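Local coordinates for protein putative ribose operon repressor (Burkholderia thailandensis, PDB 3EGC) that probably represses transcription by binding regulatory DNA, with a sugar-binding-protein-like domain of the LacI family that would sense a small ligand, at residues Ser8-Gly12 against Gly38-Leu42; Leu13-Asp17 against Leu70-Glu74; Glu25-Val30 against Thr241-Gln246; Ile128-Val132 against Leu144-Arg148; Leu210-Pro214 against Leu230-Leu234. One frame throughout, in Å; residues are numbered along the deposited sequence.

Interaction 1 (Ser8-Gly12 against Gly38-Leu42)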
# COMPACT_ATOMS: atom_id res chain seq x y z
N SER A 8 -18.11 -16.13 -18.15
CA SER A 8 -18.66 -15.32 -17.04
C SER A 8 -18.11 -13.87 -16.95
O SER A 8 -18.74 -13.00 -16.40
CB SER A 8 -18.48 -16.05 -15.70
OG SER A 8 -17.20 -15.83 -15.19
N ASN A 9 -16.94 -13.62 -17.51
CA ASN A 9 -16.31 -12.29 -17.38
C ASN A 9 -15.92 -11.87 -15.96
O ASN A 9 -15.92 -10.67 -15.63
CB ASN A 9 -17.15 -11.19 -18.02
CG ASN A 9 -17.02 -11.15 -19.52
OD1 ASN A 9 -17.94 -11.53 -20.22
ND2 ASN A 9 -15.86 -10.70 -20.02
N VAL A 10 -15.55 -12.87 -15.16
CA VAL A 10 -15.11 -12.66 -13.79
C VAL A 10 -13.80 -13.39 -13.67
O VAL A 10 -13.65 -14.52 -14.06
CB VAL A 10 -16.08 -13.25 -12.74
CG1 VAL A 10 -15.50 -12.98 -11.28
CG2 VAL A 10 -17.51 -12.68 -12.90
N VAL A 11 -12.82 -12.73 -13.09
CA VAL A 11 -11.55 -13.39 -12.91
C VAL A 11 -11.25 -13.31 -11.42
O VAL A 11 -11.66 -12.37 -10.78
CB VAL A 11 -10.53 -12.65 -13.77
CG1 VAL A 11 -9.17 -12.65 -13.17
CG2 VAL A 11 -10.56 -13.17 -15.16
N GLY A 12 -10.51 -14.27 -10.89
CA GLY A 12 -10.20 -14.32 -9.47
C GLY A 12 -8.81 -13.75 -9.25
O GLY A 12 -7.90 -14.16 -9.96
N GLY A 38 -13.67 -5.31 -19.97
CA GLY A 38 -15.01 -5.73 -19.54
C GLY A 38 -15.05 -6.96 -18.64
O GLY A 38 -16.09 -7.66 -18.57
N TYR A 39 -13.93 -7.27 -17.97
CA TYR A 39 -13.96 -8.23 -16.87
C TYR A 39 -14.07 -7.61 -15.49
O TYR A 39 -13.49 -6.57 -15.25
CB TYR A 39 -12.67 -9.10 -16.85
CG TYR A 39 -12.58 -10.08 -17.97
CD1 TYR A 39 -12.33 -9.63 -19.27
CD2 TYR A 39 -12.79 -11.42 -17.77
CE1 TYR A 39 -12.27 -10.51 -20.34
CE2 TYR A 39 -12.71 -12.34 -18.85
CZ TYR A 39 -12.44 -11.87 -20.13
OH TYR A 39 -12.35 -12.73 -21.20
N SER A 40 -14.72 -8.34 -14.58
CA SER A 40 -14.78 -8.02 -13.19
C SER A 40 -13.72 -8.81 -12.40
O SER A 40 -13.30 -9.88 -12.81
CB SER A 40 -16.20 -8.36 -12.66
OG SER A 40 -17.14 -7.42 -13.14
N VAL A 41 -13.36 -8.27 -11.23
CA VAL A 41 -12.36 -8.87 -10.38
C VAL A 41 -12.77 -9.17 -8.96
O VAL A 41 -13.03 -8.26 -8.15
CB VAL A 41 -11.08 -7.98 -10.32
CG1 VAL A 41 -10.00 -8.67 -9.40
CG2 VAL A 41 -10.55 -7.75 -11.79
N LEU A 42 -12.81 -10.46 -8.65
CA LEU A 42 -13.09 -10.88 -7.29
C LEU A 42 -11.75 -10.91 -6.50
O LEU A 42 -10.71 -11.42 -7.01
CB LEU A 42 -13.68 -12.29 -7.31
CG LEU A 42 -15.17 -12.60 -7.46
CD1 LEU A 42 -15.43 -14.21 -7.41
CD2 LEU A 42 -16.03 -11.80 -6.49

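Interaction 2 (Leu13-Asp17 against Leu70-Glu74)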
# COMPACT_ATOMS: atom_id res chain seq x y z
N LEU A 13 -8.65 -12.78 -8.35
CA LEU A 13 -7.32 -12.27 -8.00
C LEU A 13 -7.04 -12.65 -6.56
O LEU A 13 -7.82 -12.33 -5.65
CB LEU A 13 -7.20 -10.76 -8.16
CG LEU A 13 -5.95 -10.10 -7.60
CD1 LEU A 13 -4.64 -10.62 -8.26
CD2 LEU A 13 -5.99 -8.56 -7.69
N ILE A 14 -6.01 -13.43 -6.38
CA ILE A 14 -5.68 -13.93 -5.06
C ILE A 14 -4.30 -13.43 -4.77
O ILE A 14 -3.40 -13.69 -5.50
CB ILE A 14 -5.74 -15.48 -4.98
CG1 ILE A 14 -7.18 -15.95 -5.21
CG2 ILE A 14 -5.14 -15.99 -3.62
CD1 ILE A 14 -7.39 -17.51 -5.28
N VAL A 15 -4.15 -12.70 -3.70
CA VAL A 15 -2.94 -12.02 -3.41
C VAL A 15 -2.42 -12.43 -2.03
O VAL A 15 -3.19 -12.50 -1.08
CB VAL A 15 -3.23 -10.50 -3.52
CG1 VAL A 15 -2.47 -9.67 -2.53
CG2 VAL A 15 -3.01 -10.04 -4.98
N SER A 16 -1.11 -12.64 -1.90
CA SER A 16 -0.54 -13.05 -0.64
C SER A 16 -0.52 -11.95 0.46
O SER A 16 -0.55 -12.28 1.70
CB SER A 16 0.84 -13.58 -0.88
OG SER A 16 1.60 -12.70 -1.72
N ASP A 17 -0.48 -10.67 0.06
CA ASP A 17 -0.57 -9.62 1.05
C ASP A 17 -1.01 -8.24 0.52
O ASP A 17 -0.17 -7.41 0.22
CB ASP A 17 0.75 -9.50 1.84
CG ASP A 17 0.66 -8.52 2.95
OD1 ASP A 17 -0.46 -7.97 3.21
OD2 ASP A 17 1.70 -8.24 3.57
N LEU A 70 -2.71 -15.27 -9.52
CA LEU A 70 -2.35 -15.73 -8.19
C LEU A 70 -0.98 -15.20 -7.77
O LEU A 70 0.03 -15.49 -8.39
CB LEU A 70 -2.39 -17.29 -8.18
CG LEU A 70 -1.80 -17.93 -6.92
CD1 LEU A 70 -2.55 -17.49 -5.65
CD2 LEU A 70 -1.72 -19.51 -6.96
N ALA A 71 -0.93 -14.40 -6.74
CA ALA A 71 0.34 -14.12 -6.07
C ALA A 71 0.55 -15.17 -4.96
O ALA A 71 -0.01 -15.07 -3.86
CB ALA A 71 0.35 -12.71 -5.47
N PRO A 72 1.36 -16.17 -5.25
CA PRO A 72 1.44 -17.31 -4.40
C PRO A 72 2.01 -17.06 -3.00
O PRO A 72 2.96 -16.28 -2.80
CB PRO A 72 2.33 -18.29 -5.19
CG PRO A 72 2.39 -17.75 -6.59
CD PRO A 72 2.20 -16.30 -6.44
N SER A 73 1.43 -17.74 -2.04
CA SER A 73 1.91 -17.70 -0.69
C SER A 73 2.92 -18.82 -0.63
O SER A 73 2.88 -19.74 -1.47
CB SER A 73 0.75 -17.99 0.25
OG SER A 73 -0.09 -16.85 0.37
N GLU A 74 3.85 -18.74 0.30
CA GLU A 74 4.91 -19.73 0.41
C GLU A 74 4.27 -21.01 0.88
O GLU A 74 3.61 -21.03 1.91
CB GLU A 74 5.96 -19.31 1.44
CG GLU A 74 7.16 -20.24 1.50
CD GLU A 74 8.22 -19.79 2.47
OE1 GLU A 74 7.93 -18.95 3.34
OE2 GLU A 74 9.35 -20.29 2.40

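Interaction 3 (Glu25-Val30 against Thr241-Gln246)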
# COMPACT_ATOMS: atom_id res chain seq x y z
N GLU A 25 -0.38 -2.28 -5.75
CA GLU A 25 -0.08 -1.72 -7.09
C GLU A 25 -0.22 -2.79 -8.22
O GLU A 25 -0.61 -2.45 -9.32
CB GLU A 25 1.32 -1.11 -7.12
CG GLU A 25 1.54 0.15 -6.25
CD GLU A 25 3.02 0.60 -6.29
OE1 GLU A 25 3.88 -0.00 -6.99
OE2 GLU A 25 3.36 1.61 -5.69
N VAL A 26 0.11 -4.05 -7.94
CA VAL A 26 -0.15 -5.14 -8.93
C VAL A 26 -1.67 -5.32 -9.16
O VAL A 26 -2.13 -5.49 -10.29
CB VAL A 26 0.41 -6.52 -8.46
CG1 VAL A 26 -0.15 -7.66 -9.33
CG2 VAL A 26 2.03 -6.53 -8.45
N ALA A 27 -2.43 -5.28 -8.05
CA ALA A 27 -3.87 -5.41 -8.10
C ALA A 27 -4.49 -4.27 -8.95
O ALA A 27 -5.45 -4.53 -9.73
CB ALA A 27 -4.45 -5.36 -6.67
N SER A 28 -3.99 -3.06 -8.73
CA SER A 28 -4.37 -1.86 -9.51
C SER A 28 -4.17 -2.12 -11.04
O SER A 28 -5.08 -1.93 -11.81
CB SER A 28 -3.49 -0.67 -9.07
OG SER A 28 -3.76 0.40 -9.85
N GLY A 29 -3.01 -2.60 -11.43
CA GLY A 29 -2.74 -2.95 -12.85
C GLY A 29 -3.67 -4.03 -13.40
O GLY A 29 -4.17 -3.94 -14.59
N VAL A 30 -3.91 -5.07 -12.58
CA VAL A 30 -4.85 -6.13 -12.94
C VAL A 30 -6.32 -5.58 -13.15
O VAL A 30 -6.97 -5.87 -14.14
CB VAL A 30 -4.96 -7.17 -11.82
CG1 VAL A 30 -6.15 -8.03 -12.08
CG2 VAL A 30 -3.70 -7.96 -11.64
N THR A 241 5.49 -2.64 -11.01
CA THR A 241 4.34 -3.29 -10.33
C THR A 241 3.04 -3.25 -11.07
O THR A 241 2.38 -4.27 -11.22
CB THR A 241 4.07 -2.67 -8.94
OG1 THR A 241 3.93 -1.22 -9.07
CG2 THR A 241 5.20 -2.95 -8.03
N ARG A 242 2.67 -2.08 -11.55
CA ARG A 242 1.46 -1.96 -12.35
C ARG A 242 1.46 -2.78 -13.63
O ARG A 242 0.48 -3.43 -13.95
CB ARG A 242 1.16 -0.46 -12.63
CG ARG A 242 0.32 0.15 -11.51
CD ARG A 242 0.49 1.71 -11.42
NE ARG A 242 1.83 2.07 -10.98
CZ ARG A 242 2.13 2.76 -9.87
NH1 ARG A 242 1.17 3.24 -9.09
NH2 ARG A 242 3.42 3.00 -9.58
N ARG A 243 2.56 -2.74 -14.37
CA ARG A 243 2.75 -3.50 -15.59
C ARG A 243 2.72 -5.00 -15.32
O ARG A 243 2.26 -5.74 -16.12
CB ARG A 243 4.06 -3.10 -16.28
CG ARG A 243 4.30 -3.74 -17.66
CD ARG A 243 3.53 -3.03 -18.73
NE ARG A 243 3.57 -3.75 -20.00
CZ ARG A 243 4.32 -3.40 -21.06
NH1 ARG A 243 5.08 -2.31 -21.00
NH2 ARG A 243 4.28 -4.14 -22.16
N ILE A 244 3.22 -5.43 -14.17
CA ILE A 244 3.11 -6.84 -13.80
C ILE A 244 1.64 -7.25 -13.72
O ILE A 244 1.23 -8.26 -14.30
CB ILE A 244 3.85 -7.13 -12.42
CG1 ILE A 244 5.36 -6.92 -12.60
CG2 ILE A 244 3.48 -8.53 -11.92
CD1 ILE A 244 6.21 -6.91 -11.26
N GLY A 245 0.83 -6.47 -13.01
CA GLY A 245 -0.63 -6.73 -12.96
C GLY A 245 -1.35 -6.68 -14.33
O GLY A 245 -2.16 -7.56 -14.65
N GLN A 246 -1.11 -5.61 -15.10
CA GLN A 246 -1.69 -5.45 -16.46
C GLN A 246 -1.40 -6.63 -17.42
O GLN A 246 -2.33 -7.18 -18.05
CB GLN A 246 -1.20 -4.11 -17.07
CG GLN A 246 -1.53 -3.87 -18.52
CD GLN A 246 -0.95 -2.52 -19.08
OE1 GLN A 246 0.21 -2.45 -19.45
NE2 GLN A 246 -1.76 -1.47 -19.11

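Interaction 4 (Ile128-Val132 against Leu144-Arg148)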
# COMPACT_ATOMS: atom_id res chain seq x y z
N ILE A 128 30.17 -6.55 1.86
CA ILE A 128 28.81 -6.35 1.49
C ILE A 128 27.92 -7.54 1.83
O ILE A 128 28.25 -8.66 1.49
CB ILE A 128 28.69 -5.99 -0.01
CG1 ILE A 128 29.50 -4.73 -0.30
CG2 ILE A 128 27.23 -5.82 -0.39
CD1 ILE A 128 29.52 -4.33 -1.75
N GLY A 129 26.79 -7.29 2.48
CA GLY A 129 25.89 -8.36 2.82
C GLY A 129 24.51 -8.23 2.15
O GLY A 129 24.22 -7.26 1.44
N ALA A 130 23.66 -9.20 2.40
CA ALA A 130 22.35 -9.25 1.83
C ALA A 130 21.33 -9.79 2.87
O ALA A 130 21.55 -10.79 3.48
CB ALA A 130 22.36 -10.15 0.56
N ILE A 131 20.24 -9.07 3.05
CA ILE A 131 19.14 -9.54 3.88
C ILE A 131 17.99 -9.75 2.92
O ILE A 131 17.54 -8.83 2.26
CB ILE A 131 18.72 -8.50 4.94
CG1 ILE A 131 19.95 -7.80 5.55
CG2 ILE A 131 17.80 -9.14 5.98
CD1 ILE A 131 20.77 -8.72 6.42
N VAL A 132 17.57 -11.00 2.80
CA VAL A 132 16.47 -11.37 1.99
C VAL A 132 15.34 -11.90 2.85
O VAL A 132 15.50 -12.10 4.06
CB VAL A 132 16.85 -12.40 0.93
CG1 VAL A 132 17.95 -11.86 -0.00
CG2 VAL A 132 17.28 -13.68 1.58
N LEU A 144 19.37 -13.05 -4.21
CA LEU A 144 20.64 -13.52 -3.63
C LEU A 144 21.67 -13.91 -4.70
O LEU A 144 22.84 -13.52 -4.63
CB LEU A 144 20.41 -14.68 -2.68
CG LEU A 144 21.35 -14.81 -1.50
CD1 LEU A 144 21.25 -13.56 -0.60
CD2 LEU A 144 21.10 -16.14 -0.69
N LYS A 145 21.21 -14.64 -5.71
CA LYS A 145 22.03 -14.98 -6.89
C LYS A 145 22.68 -13.76 -7.60
O LYS A 145 23.85 -13.82 -8.02
CB LYS A 145 21.19 -15.77 -7.89
CG LYS A 145 21.86 -16.07 -9.19
CD LYS A 145 21.01 -17.01 -10.05
CE LYS A 145 21.70 -17.26 -11.40
NZ LYS A 145 20.91 -18.08 -12.37
N GLY A 146 21.90 -12.67 -7.74
CA GLY A 146 22.40 -11.45 -8.35
C GLY A 146 23.49 -10.82 -7.51
O GLY A 146 24.50 -10.34 -8.03
N PHE A 147 23.29 -10.87 -6.21
CA PHE A 147 24.28 -10.43 -5.27
C PHE A 147 25.60 -11.20 -5.44
O PHE A 147 26.67 -10.60 -5.62
CB PHE A 147 23.74 -10.51 -3.88
CG PHE A 147 24.79 -10.46 -2.81
CD1 PHE A 147 25.35 -9.24 -2.42
CD2 PHE A 147 25.21 -11.63 -2.17
CE1 PHE A 147 26.26 -9.15 -1.44
CE2 PHE A 147 26.17 -11.56 -1.17
CZ PHE A 147 26.68 -10.30 -0.78
N ARG A 148 25.51 -12.51 -5.49
CA ARG A 148 26.71 -13.34 -5.56
C ARG A 148 27.43 -13.13 -6.88
O ARG A 148 28.68 -13.18 -6.92
CB ARG A 148 26.40 -14.82 -5.37
CG ARG A 148 25.93 -15.22 -3.97
CD ARG A 148 25.86 -16.78 -3.90
NE ARG A 148 25.22 -17.27 -2.67
CZ ARG A 148 25.88 -17.49 -1.53
NH1 ARG A 148 27.20 -17.25 -1.45
NH2 ARG A 148 25.19 -17.91 -0.48

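Interaction 5 (Leu210-Pro214 against Leu230-Leu234)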
# COMPACT_ATOMS: atom_id res chain seq x y z
N LEU A 210 23.73 1.92 15.11
CA LEU A 210 24.52 2.18 13.91
C LEU A 210 23.90 3.27 13.05
O LEU A 210 22.74 3.55 13.16
CB LEU A 210 24.77 0.91 13.11
CG LEU A 210 25.49 -0.25 13.83
CD1 LEU A 210 25.61 -1.48 12.94
CD2 LEU A 210 26.87 0.22 14.24
N ARG A 211 24.69 3.90 12.21
CA ARG A 211 24.18 5.01 11.43
C ARG A 211 24.02 4.66 9.96
O ARG A 211 25.01 4.31 9.27
CB ARG A 211 25.06 6.25 11.60
CG ARG A 211 25.08 6.80 13.03
CD ARG A 211 26.36 7.61 13.23
NE ARG A 211 27.57 6.84 12.89
CZ ARG A 211 28.76 7.40 12.69
NH1 ARG A 211 28.90 8.70 12.83
NH2 ARG A 211 29.82 6.67 12.34
N TYR A 212 22.77 4.72 9.51
CA TYR A 212 22.50 4.60 8.11
C TYR A 212 23.39 5.63 7.46
O TYR A 212 23.41 6.77 7.89
CB TYR A 212 21.04 4.89 7.78
CG TYR A 212 20.85 5.08 6.31
CD1 TYR A 212 20.80 6.36 5.75
CD2 TYR A 212 20.80 3.99 5.46
CE1 TYR A 212 20.67 6.55 4.39
CE2 TYR A 212 20.64 4.17 4.09
CZ TYR A 212 20.59 5.44 3.55
OH TYR A 212 20.45 5.56 2.18
N GLY A 213 24.14 5.22 6.44
CA GLY A 213 25.07 6.12 5.82
C GLY A 213 26.51 5.78 6.14
O GLY A 213 27.05 4.84 5.61
N PRO A 214 27.14 6.54 7.05
CA PRO A 214 28.54 6.35 7.45
C PRO A 214 28.89 4.94 7.99
O PRO A 214 29.96 4.42 7.72
CB PRO A 214 28.73 7.38 8.57
CG PRO A 214 27.54 8.32 8.48
CD PRO A 214 26.43 7.52 7.91
N LEU A 230 15.99 10.07 2.84
CA LEU A 230 17.13 9.69 3.67
C LEU A 230 18.41 10.37 3.16
O LEU A 230 18.52 10.74 1.99
CB LEU A 230 17.31 8.18 3.65
CG LEU A 230 16.75 7.28 4.76
CD1 LEU A 230 15.76 7.97 5.70
CD2 LEU A 230 16.14 6.02 4.15
N ASP A 231 19.38 10.50 4.05
CA ASP A 231 20.65 11.08 3.66
C ASP A 231 21.77 10.07 3.91
O ASP A 231 22.13 9.83 5.07
CB ASP A 231 20.91 12.35 4.50
CG ASP A 231 22.28 12.94 4.21
OD1 ASP A 231 23.12 12.94 5.17
OD2 ASP A 231 22.54 13.32 3.04
N PRO A 232 22.32 9.49 2.83
CA PRO A 232 21.95 9.78 1.46
C PRO A 232 20.64 9.11 1.08
O PRO A 232 20.11 8.27 1.85
CB PRO A 232 23.11 9.17 0.68
CG PRO A 232 23.52 8.04 1.50
CD PRO A 232 23.42 8.50 2.88
N PRO A 233 20.08 9.49 -0.08
CA PRO A 233 18.90 8.76 -0.60
C PRO A 233 19.20 7.29 -0.81
O PRO A 233 20.28 6.91 -1.30
CB PRO A 233 18.61 9.46 -1.92
CG PRO A 233 19.09 10.90 -1.68
CD PRO A 233 20.33 10.74 -0.82
N LEU A 234 18.22 6.46 -0.50
CA LEU A 234 18.43 5.04 -0.58
C LEU A 234 18.21 4.55 -2.01
O LEU A 234 17.09 4.58 -2.52
CB LEU A 234 17.50 4.36 0.39
CG LEU A 234 17.98 3.02 0.96
CD1 LEU A 234 17.31 2.90 2.29
CD2 LEU A 234 17.60 1.90 0.02

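Interaction 1 (Ser8-Gly12 against Gly38-Leu42)
Backbone hydrogen bonds zip V10-G12 to S40-L42 as neighbouring parallel strands. S40 N donates a hydrogen bond to N9 O at 2.8 Å, nearly straight (173°). S40 O in turn takes V11 N at 2.9 Å, and V11 O receives L42 N at 3.1 Å, so the bonds pass back and forth as parallel pairing requires. Between them V10 CA lies 3.5 Å from S40 O, a CA-H...O contact.

Apolar contacts follow the two faces. V10 CG1, anti to its own nitrogen (chi1 179°), meets L42 CG at 3.9 Å; on the other face V11 CG2 leans on Y39 CD2. Beta-branched valines suit the extended backbone and here pack on both faces of the strand.

A third kind of contact is amide over ring: N9 ND2 sits 3.5 Å above the centre of the Y39 ring, the two planes 62° apart, while Y39 OH reaches E257.

G38, with positive phi, closes helix 21-36 in a Schellman motif and leads into strand 40-45, making this a beta-alpha-beta unit. Helix 241-257 covers V11 and Y39, and L42 packs on L42 of the second subunit.

Interaction 2 (Leu13-Asp17 against Leu70-Glu74)
S16, A71 and I14 bury most of the surface where the first strand runs out beside L70-E74. I14 provides the polar anchor. Its carbonyl oxygen accepts A71 N at 2.9 Å, almost head-on to the C=O group (168°), and L70 CA adds a CA-H...O contact to the same oxygen at 3.5 Å. The side chain of I14 lies on the same face of the sheet as that of L70, with which it forms a parallel bridge. With CG swung opposite the backbone nitrogen (chi1 170°), L70 brings CD1 to within 3.6 Å of I14 CG2, and these branched chains pack as neighbours on a buried face.

A71 points its methyl between the two chains. CB lies 3.9 Å from V15 CA and 4.3 Å from V15 CG2, and a small residue fits because the segments are still only strand-spaced here. Beyond it the chains begin to separate.

S16 takes over at this point. Its CB rests 3.6 Å from S73 OG, a hydroxyl whose hydrogen-bond partner is T46, and its OG lies 4.0 Å from A71 CB. Serine is small enough to lie with both CB and OG against A71 and S73.

The contact lies where strands 10-15 and 67-70 of a Rossmann-like lobe end and run into loops at their C-terminal side. Strand 40-45 pairs with the other edge of 10-15, F23 of helix 21-36 covers V15, S16 and A71, and helix 50-62 covers I14 and L70.

Interaction 3 (Glu25-Val30 against Thr241-Gln246)
E25 OE1 is approached by two residues of the facing helix. T241 OG1 donates a hydrogen bond to it; the modelled separation of these atoms, 2.4 Å, is very short and its exact value doubtful. The R242 guanidinium lies stacked against the carboxylate, the planes 24° apart, and NH2 stands 4.0 Å from OE1. That is a long salt bridge carried by charge alone, since OE1 sits over the guanidinium face and no N-H points at it. E19 of the second subunit is the stronger partner of R242 and also bonds S28 OG. The E25 chain reaches OE1 across by running extended beyond CG, whereas T241 places OG1 between its nitrogen and carbonyl carbon (chi1 53°).

The two helices run side by side at -44°, their axes only 6.3 Å apart. This joins the first helix of the N-terminal lobe to helix 241-257, which follows a strand of the other lobe in this bilobed periplasmic-binding-protein fold. Two glycines make the approach possible: G29 and G245 each present bare backbone where a side chain would meet the opposite helix. CA-H...O contacts result, from G245 CA to V26 O at 3.3 Å and from G29 CA to R242 O at 3.4 Å. The close approach also sets V26 CA 3.5 Å from T241 O, a further contact of this kind. V26 and V30 lie against G245, and V30 CG2 comes within 3.4 Å of G245 O.

Interaction 4 (Ile128-Val132 against Leu144-Arg148)
A strand and the helix that follows it, the first two elements of a beta-alpha-beta unit, pack here through I128, A130 and V132 against L144 and F147. The helix runs back at 174° to the strand, with the two axes 9.5 Å apart.

F147 carries most of the contact. Its CG stands anti to the backbone nitrogen (chi1 163°), which throws the ring across to the strand. A130 CB lies over the ring centre, 4.1 Å away and only 8° off the normal, a CH-pi contact that a methyl can make without pushing the helix outwards. The ring's edge serves a different neighbour: CZ comes within 3.2 Å of I128 O, close to the ring plane, so the positive rim of the ring probably faces the carbonyl. I128 CG2 packs 3.6 Å from F147 CE1.

One turn earlier, L144 CD1 touches both A130 CB and V132 CG1, 3.8 Å from each. Leucine suits the place because one methyl reaches two strand residues pointing to the same side.

I163 of the next strand also touches L144 and F147, while V117 of helix 109-122 adds to the cover of F147. The arrangement is the helix-on-sheet core of a Rossmann-like beta-alpha-beta crossover.

Interaction 5 (Leu210-Pro214 against Leu230-Leu234)
Y212 reaches from the loop after helix 195-208 into the bend L230-P233, a type VIb turn built round the cis peptide before P232, at the surface of the C-terminal lobe. The phenol does nearly all the work. Its first torsion sets CG opposite the backbone nitrogen (chi1 166°), directing the ring away from its own loop.

In this pose the hydroxyl OH donates to P232 O at 2.8 Å. The bond is not aimed at a lone pair: OH lies above the carbonyl plane, 47° out of it. The same oxygen lies at the ring's edge, near its plane, and comes within 3.1 Å of Y212 CE1. Tyrosine fits because a long flat side chain both spans the gap between loops and ends in a donor for a carbonyl of the turn.

Aliphatic groups gather round the ring. P232 CD packs 3.7 Å from Y212 CE1, and L230 CB approaches the same CE1 obliquely at 3.8 Å. M202 and L205 of helix 195-208 and I218 of strand 217-221 also touch the tyrosine. G213, whose backbone angles suit a residue without a side chain, turns the chain straight after it. L234 lies farther along, its CG anti to the nitrogen (chi1 -151°), placing CD1 4.0 Å from Y212 CE2.

In the fold
Interactions 1, 2 and 3 build one lobe, interactions 4 and 5 the other. Interactions 1 and 2 share strand 10-15, with centres about 17 Å apart, and touch where L42 O lies 2.8 Å from L13 N, a probable hydrogen bond. Interaction 3 touches interaction 2, where L13 CD2 meets A27 CB at 3.7 Å; its nearest atoms are about 4 Å from interaction 1. Interactions 1 and 3 also reach the second subunit. The centres of interactions 4 and 5 stand about 19 Å apart without touching. In LacI-type relatives the effector lies between the lobes; interaction 2, at the C-terminal ends of its strands, probably lies toward that cleft, its centre about 24 Å from interaction 4's.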